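Local structure of Rik1-associated factor 1 (Schizosaccharomyces pombe, 4O9D) at residues Phe45-Thr50 against Gly401-Tyr406; Ile186-Phe191 against Asp197-Gly202. The protein is a subunit of the Clr4 methyltransferase complex, which helps establish heterochromatin by methylating histone H3, and is represented here by its WD-repeat beta-propeller. One frame throughout, in Å; residues are numbered along the deposited sequence.

Contact 1: Phe45-Thr50 against Gly401-Tyr406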
loop_
_atom_site.group_PDB
_atom_site.type_symbol
_atom_site.label_atom_id
_atom_site.label_comp_id
_atom_site.label_asym_id
_atom_site.label_seq_id
_atom_site.Cartn_x
_atom_site.Cartn_y
_atom_site.Cartn_z
ATOM N N PHE A 45 -0.168 9.937 12.374
ATOM C CA PHE A 45 -0.469 8.778 11.547
ATOM C C PHE A 45 -1.921 8.896 11.094
ATOM O O PHE A 45 -2.679 9.698 11.631
ATOM C CB PHE A 45 -0.265 7.486 12.350
ATOM C CG PHE A 45 -1.244 7.329 13.469
ATOM C CD1 PHE A 45 -2.465 6.714 13.254
ATOM C CD2 PHE A 45 -0.953 7.831 14.744
ATOM C CE1 PHE A 45 -3.390 6.568 14.304
ATOM C CE2 PHE A 45 -1.862 7.696 15.797
ATOM C CZ PHE A 45 -3.083 7.071 15.581
ATOM N N ALA A 46 -2.308 8.094 10.118
ATOM C CA ALA A 46 -3.687 8.063 9.671
ATOM C C ALA A 46 -4.108 6.647 9.312
ATOM O O ALA A 46 -3.301 5.854 8.828
ATOM C CB ALA A 46 -3.912 9.035 8.461
ATOM N N LEU A 47 -5.384 6.345 9.545
ATOM C CA LEU A 47 -5.938 5.010 9.344
ATOM C C LEU A 47 -7.120 5.089 8.403
ATOM O O LEU A 47 -8.044 5.854 8.650
ATOM C CB LEU A 47 -6.448 4.435 10.674
ATOM C CG LEU A 47 -5.506 4.425 11.876
ATOM C CD1 LEU A 47 -6.272 3.966 13.145
ATOM C CD2 LEU A 47 -4.299 3.524 11.632
ATOM N N GLY A 48 -7.110 4.278 7.343
ATOM C CA GLY A 48 -8.255 4.156 6.473
ATOM C C GLY A 48 -8.829 2.760 6.481
ATOM O O GLY A 48 -8.085 1.786 6.389
ATOM N N SER A 49 -10.150 2.653 6.560
ATOM C CA SER A 49 -10.796 1.349 6.577
ATOM C C SER A 49 -11.884 1.215 5.527
ATOM O O SER A 49 -12.236 2.186 4.827
ATOM C CB SER A 49 -11.349 1.015 7.975
ATOM O OG SER A 49 -12.208 2.019 8.460
ATOM N N THR A 50 -12.420 0.004 5.412
ATOM C CA THR A 50 -13.422 -0.256 4.384
ATOM C C THR A 50 -14.826 0.169 4.842
ATOM O O THR A 50 -15.037 0.520 5.998
ATOM C CB THR A 50 -13.445 -1.747 3.996
ATOM O OG1 THR A 50 -13.865 -2.527 5.117
ATOM C CG2 THR A 50 -12.053 -2.221 3.545
ATOM N N GLY A 401 -11.891 -4.831 12.625
ATOM C CA GLY A 401 -11.600 -3.485 13.074
ATOM C C GLY A 401 -10.471 -3.289 14.069
ATOM O O GLY A 401 -10.162 -2.141 14.398
ATOM N N ASP A 402 -9.845 -4.361 14.558
ATOM C CA ASP A 402 -8.732 -4.191 15.491
ATOM C C ASP A 402 -7.544 -3.527 14.822
ATOM O O ASP A 402 -7.139 -3.917 13.740
ATOM C CB ASP A 402 -8.277 -5.529 16.089
ATOM C CG ASP A 402 -9.115 -5.941 17.297
ATOM O OD1 ASP A 402 -9.775 -5.058 17.889
ATOM O OD2 ASP A 402 -9.119 -7.135 17.654
ATOM N N VAL A 403 -6.980 -2.538 15.496
ATOM C CA VAL A 403 -5.716 -1.938 15.090
ATOM C C VAL A 403 -4.744 -1.927 16.270
ATOM O O VAL A 403 -4.980 -1.232 17.269
ATOM C CB VAL A 403 -5.932 -0.491 14.577
ATOM C CG1 VAL A 403 -4.588 0.175 14.208
ATOM C CG2 VAL A 403 -6.837 -0.512 13.394
ATOM N N ASN A 404 -3.673 -2.718 16.174
ATOM C CA ASN A 404 -2.632 -2.709 17.193
ATOM C C ASN A 404 -1.415 -1.895 16.783
ATOM O O ASN A 404 -0.866 -2.090 15.698
ATOM C CB ASN A 404 -2.199 -4.142 17.551
ATOM C CG ASN A 404 -3.294 -4.915 18.266
ATOM O OD1 ASN A 404 -4.321 -4.353 18.629
ATOM N ND2 ASN A 404 -3.073 -6.199 18.477
ATOM N N MET A 405 -0.993 -0.988 17.659
ATOM C CA MET A 405 0.228 -0.211 17.446
ATOM C C MET A 405 1.343 -0.605 18.424
ATOM O O MET A 405 1.136 -0.588 19.656
ATOM C CB MET A 405 -0.035 1.286 17.635
ATOM C CG MET A 405 -0.694 2.004 16.472
ATOM S SD MET A 405 0.061 3.643 16.212
ATOM C CE MET A 405 -0.700 4.106 14.668
ATOM N N TYR A 406 2.522 -0.914 17.880
ATOM C CA TYR A 406 3.689 -1.263 18.686
ATOM C C TYR A 406 4.723 -0.155 18.561
ATOM O O TYR A 406 4.908 0.395 17.486
ATOM C CB TYR A 406 4.265 -2.608 18.239
ATOM C CG TYR A 406 3.231 -3.704 18.259
ATOM C CD1 TYR A 406 2.307 -3.824 17.228
ATOM C CD2 TYR A 406 3.161 -4.612 19.321
ATOM C CE1 TYR A 406 1.339 -4.819 17.249
ATOM C CE2 TYR A 406 2.208 -5.605 19.348
ATOM C CZ TYR A 406 1.303 -5.704 18.315
ATOM O OH TYR A 406 0.330 -6.674 18.341
#
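V403 meets L47 first along 401-406: its CG1, anti to the backbone N (chi1 177°), comes within 4.2 Å of L47 CD2, a loose approach of two branched ends. N404 turns to the other side of its strand, where its OD1 is hydrogen-bonded to H25 ND1. M405 then makes the closer contact. A bend at chi2 (-139°) brings its methyl over one face of the F45 ring, with CE 3.4 Å from the centroid of that ring and almost directly above it. M405 SD stands farther back over the same face, 4.5 Å from the F45 centroid; the S-CH3 bond slants across the ring normal, and the methyl gives a CH-pi contact while the sulfur gives a Met-aromatic one. L47 CG lies at the edge of the F45 ring, in its plane, and F67 and F419 bring further aromatic rings to F45. Y406 again turns to the far side, its OH bonded to T376 OG1. With nearest CA atoms 9.0 Å apart at L47 and V403, the two strands do not pair; their sheets pack face to face through buried apolar side chains, as neighbouring blades of a WD-type beta-propeller do.

Contact 2: Ile186-Phe191 against Asp197-Gly202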
loop_
_atom_site.group_PDB
_atom_site.type_symbol
_atom_site.label_atom_id
_atom_site.label_comp_id
_atom_site.label_asym_id
_atom_site.label_seq_id
_atom_site.Cartn_x
_atom_site.Cartn_y
_atom_site.Cartn_z
ATOM N N ILE A 186 0.538 2.352 -8.794
ATOM C CA ILE A 186 1.245 3.541 -9.292
ATOM C C ILE A 186 2.426 3.888 -8.399
ATOM O O ILE A 186 2.325 3.811 -7.167
ATOM C CB ILE A 186 0.240 4.731 -9.455
ATOM C CG1 ILE A 186 0.676 5.711 -10.561
ATOM C CG2 ILE A 186 -0.001 5.479 -8.098
ATOM C CD1 ILE A 186 -0.488 6.597 -11.082
ATOM N N GLU A 187 3.561 4.224 -9.017
ATOM C CA GLU A 187 4.761 4.631 -8.275
ATOM C C GLU A 187 5.582 5.646 -9.087
ATOM O O GLU A 187 5.659 5.565 -10.317
ATOM C CB GLU A 187 5.685 3.420 -7.973
ATOM C CG GLU A 187 5.043 2.232 -7.264
ATOM C CD GLU A 187 4.905 2.402 -5.739
ATOM O OE1 GLU A 187 3.980 1.762 -5.156
ATOM O OE2 GLU A 187 5.714 3.157 -5.138
ATOM N N PHE A 188 6.216 6.592 -8.408
ATOM C CA PHE A 188 7.222 7.411 -9.058
ATOM C C PHE A 188 8.580 6.730 -9.097
ATOM O O PHE A 188 8.884 5.907 -8.238
ATOM C CB PHE A 188 7.367 8.731 -8.307
ATOM C CG PHE A 188 6.245 9.709 -8.561
ATOM C CD1 PHE A 188 6.240 10.493 -9.709
ATOM C CD2 PHE A 188 5.204 9.851 -7.650
ATOM C CE1 PHE A 188 5.189 11.428 -9.952
ATOM C CE2 PHE A 188 4.166 10.774 -7.887
ATOM C CZ PHE A 188 4.180 11.561 -9.041
ATOM N N SER A 189 9.420 7.123 -10.052
ATOM C CA SER A 189 10.761 6.562 -10.144
ATOM C C SER A 189 11.750 7.601 -10.681
ATOM O O SER A 189 11.463 8.261 -11.688
ATOM C CB SER A 189 10.723 5.331 -11.059
ATOM O OG SER A 189 12.004 4.752 -11.226
ATOM N N ASN A 190 12.899 7.753 -10.018
ATOM C CA ASN A 190 13.948 8.674 -10.505
ATOM C C ASN A 190 15.383 8.267 -10.142
ATOM O O ASN A 190 16.304 9.090 -10.202
ATOM C CB ASN A 190 13.708 10.137 -10.067
ATOM C CG ASN A 190 13.780 10.340 -8.554
ATOM O OD1 ASN A 190 14.357 9.534 -7.810
ATOM N ND2 ASN A 190 13.197 11.446 -8.094
ATOM N N PHE A 191 15.584 7.009 -9.786
ATOM C CA PHE A 191 16.944 6.487 -9.612
ATOM C C PHE A 191 17.685 7.332 -8.568
ATOM O O PHE A 191 18.784 7.846 -8.806
ATOM C CB PHE A 191 17.663 6.459 -10.971
ATOM C CG PHE A 191 19.013 5.786 -10.956
ATOM C CD1 PHE A 191 19.232 4.638 -10.215
ATOM C CD2 PHE A 191 20.068 6.309 -11.712
ATOM C CE1 PHE A 191 20.493 4.013 -10.207
ATOM C CE2 PHE A 191 21.330 5.689 -11.716
ATOM C CZ PHE A 191 21.533 4.542 -10.967
ATOM N N ASP A 197 11.825 12.468 -13.201
ATOM C CA ASP A 197 10.714 11.664 -12.658
ATOM C C ASP A 197 9.920 10.921 -13.724
ATOM O O ASP A 197 9.488 11.507 -14.712
ATOM C CB ASP A 197 9.747 12.541 -11.862
ATOM C CG ASP A 197 10.263 12.865 -10.463
ATOM O OD1 ASP A 197 11.468 12.654 -10.207
ATOM O OD2 ASP A 197 9.464 13.336 -9.625
ATOM N N LYS A 198 9.713 9.622 -13.512
ATOM C CA LYS A 198 8.812 8.836 -14.363
ATOM C C LYS A 198 7.729 8.240 -13.451
ATOM O O LYS A 198 7.916 8.164 -12.232
ATOM C CB LYS A 198 9.572 7.709 -15.086
ATOM C CG LYS A 198 10.844 8.140 -15.844
ATOM C CD LYS A 198 10.497 9.068 -17.018
ATOM C CE LYS A 198 11.752 9.591 -17.732
ATOM N NZ LYS A 198 11.456 10.109 -19.115
ATOM N N VAL A 199 6.624 7.813 -14.046
ATOM C CA VAL A 199 5.476 7.292 -13.318
ATOM C C VAL A 199 5.223 5.913 -13.894
ATOM O O VAL A 199 5.031 5.755 -15.103
ATOM C CB VAL A 199 4.229 8.159 -13.543
ATOM C CG1 VAL A 199 3.019 7.603 -12.767
ATOM C CG2 VAL A 199 4.538 9.607 -13.155
ATOM N N ILE A 200 5.255 4.913 -13.022
ATOM C CA ILE A 200 4.973 3.545 -13.412
ATOM C C ILE A 200 3.504 3.285 -13.091
ATOM O O ILE A 200 3.042 3.586 -11.990
ATOM C CB ILE A 200 5.859 2.560 -12.588
ATOM C CG1 ILE A 200 7.350 2.885 -12.771
ATOM C CG2 ILE A 200 5.542 1.125 -12.953
ATOM C CD1 ILE A 200 8.233 2.389 -11.541
ATOM N N ILE A 201 2.758 2.741 -14.039
ATOM C CA ILE A 201 1.372 2.382 -13.766
ATOM C C ILE A 201 1.085 0.905 -14.062
ATOM O O ILE A 201 1.404 0.392 -15.143
ATOM C CB ILE A 201 0.399 3.192 -14.611
ATOM C CG1 ILE A 201 0.610 4.688 -14.386
ATOM C CG2 ILE A 201 -1.063 2.809 -14.277
ATOM C CD1 ILE A 201 -0.441 5.543 -15.043
ATOM N N GLY A 202 0.419 0.247 -13.130
ATOM C CA GLY A 202 0.089 -1.158 -13.311
ATOM C C GLY A 202 -1.390 -1.257 -13.560
ATOM O O GLY A 202 -2.165 -0.590 -12.874
#
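The F188 ring runs alongside V199, pointing the same way, and meets it obliquely, with F188 CE1 3.7 Å from V199 CG2. The carbonyl O of K198 and the carboxylate of D197 approach the same ring obliquely too. Two smaller flat groups, the N190 amide and the D197 carboxylate, lie side by side with planes 46° apart. N190 ND2 donates to D197 OD1 at 3.0 Å; the acceptor lies close to the amide plane, while the donor reaches the oxygen from its syn side, 27° out of the carboxylate plane. The amide is held at its other end as well, N190 OD1 accepting from the backbone N of G193 in the connecting loop. The N190-D197 bond sits where the strands give way to the loop, and four backbone bonds zip up the rest. I200 N reaches E187 O at 2.8 Å, and E187 N returns to I200 O at 3.1 Å. In the next hydrogen-bonded pair S189 N meets K198 O at 2.8 Å, and K198 N meets S189 O at 2.9 Å. The result is an antiparallel hairpin of the first two strands of a propeller blade, whose two faces serve different neighbours. I186, F188, V199 and I201 share one face; there the I186 and V199 side chains cross at a slant, I186 CG1 lying 3.7 Å from V199 CG1, and I186 and F188 also touch A145 of strand 144-148. E187, S189, K198 and I200 start from the other face, where L239 of strand 235-241 packs on E187 and I200. S189 CB touches I200 CD1 at 3.9 Å, while S189 OG is hydrogen-bonded to Y268 OH. K198 bends away at chi2 (-65°), taking NZ to a salt bridge with D219 of the adjoining strand.

Contacts 1 and 2 illustrate the two levels at which a propeller is built. Contact 2 is pairing inside a blade, between strands joined by a short loop; contact 1 is packing between blades, and its segments are 351 residues apart in the chain. Strand 403-407 belongs to a sheet completed by the N-terminal strand 21-26, and strand 44-49 to the blade that follows, so contact 1 lies near where the ring closes. Contact 2 is nested in the sequence that this closure spans. The two lie on opposite sides of the chain's centre, their own centres 27 Å apart and their nearest atoms about 16 Å apart, without touching.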